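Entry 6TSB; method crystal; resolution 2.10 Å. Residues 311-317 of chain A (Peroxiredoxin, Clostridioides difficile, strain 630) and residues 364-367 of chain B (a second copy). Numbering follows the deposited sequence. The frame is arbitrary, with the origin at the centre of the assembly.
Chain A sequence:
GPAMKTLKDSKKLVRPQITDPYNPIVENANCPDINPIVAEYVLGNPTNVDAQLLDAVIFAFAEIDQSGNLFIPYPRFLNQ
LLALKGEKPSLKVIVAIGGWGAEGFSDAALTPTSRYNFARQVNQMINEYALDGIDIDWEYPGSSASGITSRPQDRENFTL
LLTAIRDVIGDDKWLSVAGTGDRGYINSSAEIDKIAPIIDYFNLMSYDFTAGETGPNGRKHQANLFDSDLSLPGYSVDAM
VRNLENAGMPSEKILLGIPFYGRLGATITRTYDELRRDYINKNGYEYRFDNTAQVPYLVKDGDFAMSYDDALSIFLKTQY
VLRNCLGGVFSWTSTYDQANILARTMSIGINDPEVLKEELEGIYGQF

Chain A 311-317: ALSIFLK
Chain B (364-367) YGQF

The C-terminal residues of chain B, 364-367, run in an extended, irregular conformation along one side of a chain A helix that includes residues 311-317 and continues beyond them. The helix is regular, with backbone hydrogen bonds from Phe315(A) N to Ala311(A) O (3.0 Å), Leu316(A) N to Leu312(A) O (2.9 Å) and Lys317(A) N to Ser313(A) O (2.9 Å). Leu312(A), Phe315(A) and Leu316(A) point their CA-to-CB bonds toward chain B. The two segments advance in the same direction: CA of Leu312(A) lies 7.4 Å from CA of Gly365(B), and CA of Leu316(A) lies 7.6 Å from CA of Phe367(B).

The CA-to-CB bond of Tyr364(B) (phi/psi -99/118; chi1 m, chi2 89°) points away, and the side chain makes no contact with the helix segment; its OH is hydrogen-bonded elsewhere in the structure. Gly365(B) (-61/115) allows the closest backbone approach, with its CA 3.6 Å from Leu312(A) CD2. A CB here would point toward the helix and lie 2.5 Å from that same CD2, a clash. Leu312(A) adopts chi1 t, chi2 p.

At Gln366(B) (-96/146; chi1 m, chi2 m) the CA-to-CB bond points away and the side chain stays beyond contact distance of this segment; the contact is made by the backbone. The backbone Gln366(B) O lies 4.1 Å from Leu312(A) CD2 and 4.3 Å from Leu316(A) CD1.

Phe367(B) (phi -70°) sets off sideways, but chi1 m and chi2 -73° bring its ring nearer the helix. Its CE1 packs 3.6 Å from Leu312(A) CD1, while its CD1 lies 4.1 Å from CE2 of Phe315(A) (chi1 t, chi2 79°) in an oblique approach. The terminal carboxylate meets only hydrocarbon on this helix segment, OXT lying 4.0 Å from CD2 of Leu316(A) (chi1 m, chi2 t). No hydrogen bond crosses between the segments; the 227 Å² buried here reflects chiefly apolar packing.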

# COMPACT_ATOMS: atom_id res chain seq x y z
N ALA A 311 -7.80 -0.49 6.80
CA ALA A 311 -7.25 -0.67 8.16
C ALA A 311 -6.48 0.59 8.61
O ALA A 311 -6.44 0.90 9.84
CB ALA A 311 -6.37 -1.88 8.15
N LEU A 312 -5.82 1.24 7.65
CA LEU A 312 -4.97 2.44 7.87
C LEU A 312 -5.88 3.65 8.17
O LEU A 312 -5.68 4.27 9.23
CB LEU A 312 -4.10 2.70 6.64
CG LEU A 312 -3.26 3.98 6.72
CD1 LEU A 312 -2.28 3.89 7.89
CD2 LEU A 312 -2.56 4.29 5.40
N SER A 313 -6.81 4.00 7.28
CA SER A 313 -7.74 5.14 7.52
C SER A 313 -8.62 4.87 8.77
O SER A 313 -8.95 5.86 9.44
CB SER A 313 -8.53 5.52 6.29
OG SER A 313 -9.55 4.58 6.03
N ILE A 314 -8.85 3.62 9.19
CA ILE A 314 -9.56 3.34 10.49
C ILE A 314 -8.62 3.54 11.68
O ILE A 314 -9.09 3.99 12.77
CB ILE A 314 -10.16 1.92 10.54
CG1 ILE A 314 -11.29 1.76 9.52
CG2 ILE A 314 -10.62 1.56 11.95
CD1 ILE A 314 -11.70 0.33 9.30
N PHE A 315 -7.36 3.16 11.53
CA PHE A 315 -6.33 3.43 12.57
C PHE A 315 -6.21 4.95 12.80
O PHE A 315 -6.25 5.41 13.94
CB PHE A 315 -5.00 2.81 12.17
CG PHE A 315 -3.85 3.30 13.00
CD1 PHE A 315 -3.62 2.79 14.27
CD2 PHE A 315 -3.00 4.28 12.51
CE1 PHE A 315 -2.56 3.24 15.03
CE2 PHE A 315 -1.94 4.74 13.27
CZ PHE A 315 -1.72 4.22 14.53
N LEU A 316 -6.16 5.72 11.71
CA LEU A 316 -6.02 7.20 11.69
C LEU A 316 -7.28 7.87 12.28
O LEU A 316 -7.12 8.75 13.17
CB LEU A 316 -5.71 7.64 10.26
CG LEU A 316 -4.33 7.22 9.74
CD1 LEU A 316 -4.04 7.86 8.39
CD2 LEU A 316 -3.24 7.60 10.75
N LYS A 317 -8.49 7.44 11.86
CA LYS A 317 -9.78 7.90 12.45
C LYS A 317 -9.82 7.57 13.95
O LYS A 317 -10.19 8.48 14.70
CB LYS A 317 -10.97 7.33 11.68
CG LYS A 317 -11.36 8.23 10.52
CD LYS A 317 -12.15 7.58 9.39
CE LYS A 317 -12.13 8.49 8.18
NZ LYS A 317 -13.20 8.16 7.23
N TYR B 364 1.03 5.35 -1.85
CA TYR B 364 1.48 4.67 -0.61
C TYR B 364 0.97 5.43 0.62
O TYR B 364 1.32 6.62 0.82
CB TYR B 364 3.00 4.51 -0.63
CG TYR B 364 3.41 3.51 -1.67
CD1 TYR B 364 3.68 3.90 -2.98
CD2 TYR B 364 3.45 2.16 -1.36
CE1 TYR B 364 4.04 2.96 -3.94
CE2 TYR B 364 3.80 1.21 -2.32
CZ TYR B 364 4.10 1.61 -3.61
OH TYR B 364 4.46 0.68 -4.54
N GLY B 365 0.15 4.71 1.39
CA GLY B 365 -0.36 5.12 2.71
C GLY B 365 0.78 5.32 3.70
O GLY B 365 1.50 4.33 4.01
N GLN B 366 0.93 6.58 4.14
CA GLN B 366 1.82 7.03 5.24
C GLN B 366 1.00 7.13 6.54
O GLN B 366 -0.20 7.46 6.48
CB GLN B 366 2.50 8.35 4.82
CG GLN B 366 3.25 8.27 3.48
CD GLN B 366 4.28 7.16 3.42
OE1 GLN B 366 4.10 6.15 2.73
NE2 GLN B 366 5.35 7.31 4.18
N PHE B 367 1.62 6.82 7.69
CA PHE B 367 1.09 7.15 9.04
C PHE B 367 1.18 8.67 9.25
O PHE B 367 2.11 9.36 8.79
CB PHE B 367 1.82 6.33 10.12
CG PHE B 367 1.75 4.84 9.90
CD1 PHE B 367 0.57 4.14 10.13
CD2 PHE B 367 2.85 4.13 9.45
CE1 PHE B 367 0.50 2.78 9.90
CE2 PHE B 367 2.78 2.76 9.23
CZ PHE B 367 1.60 2.09 9.45
OXT PHE B 367 0.30 9.29 9.89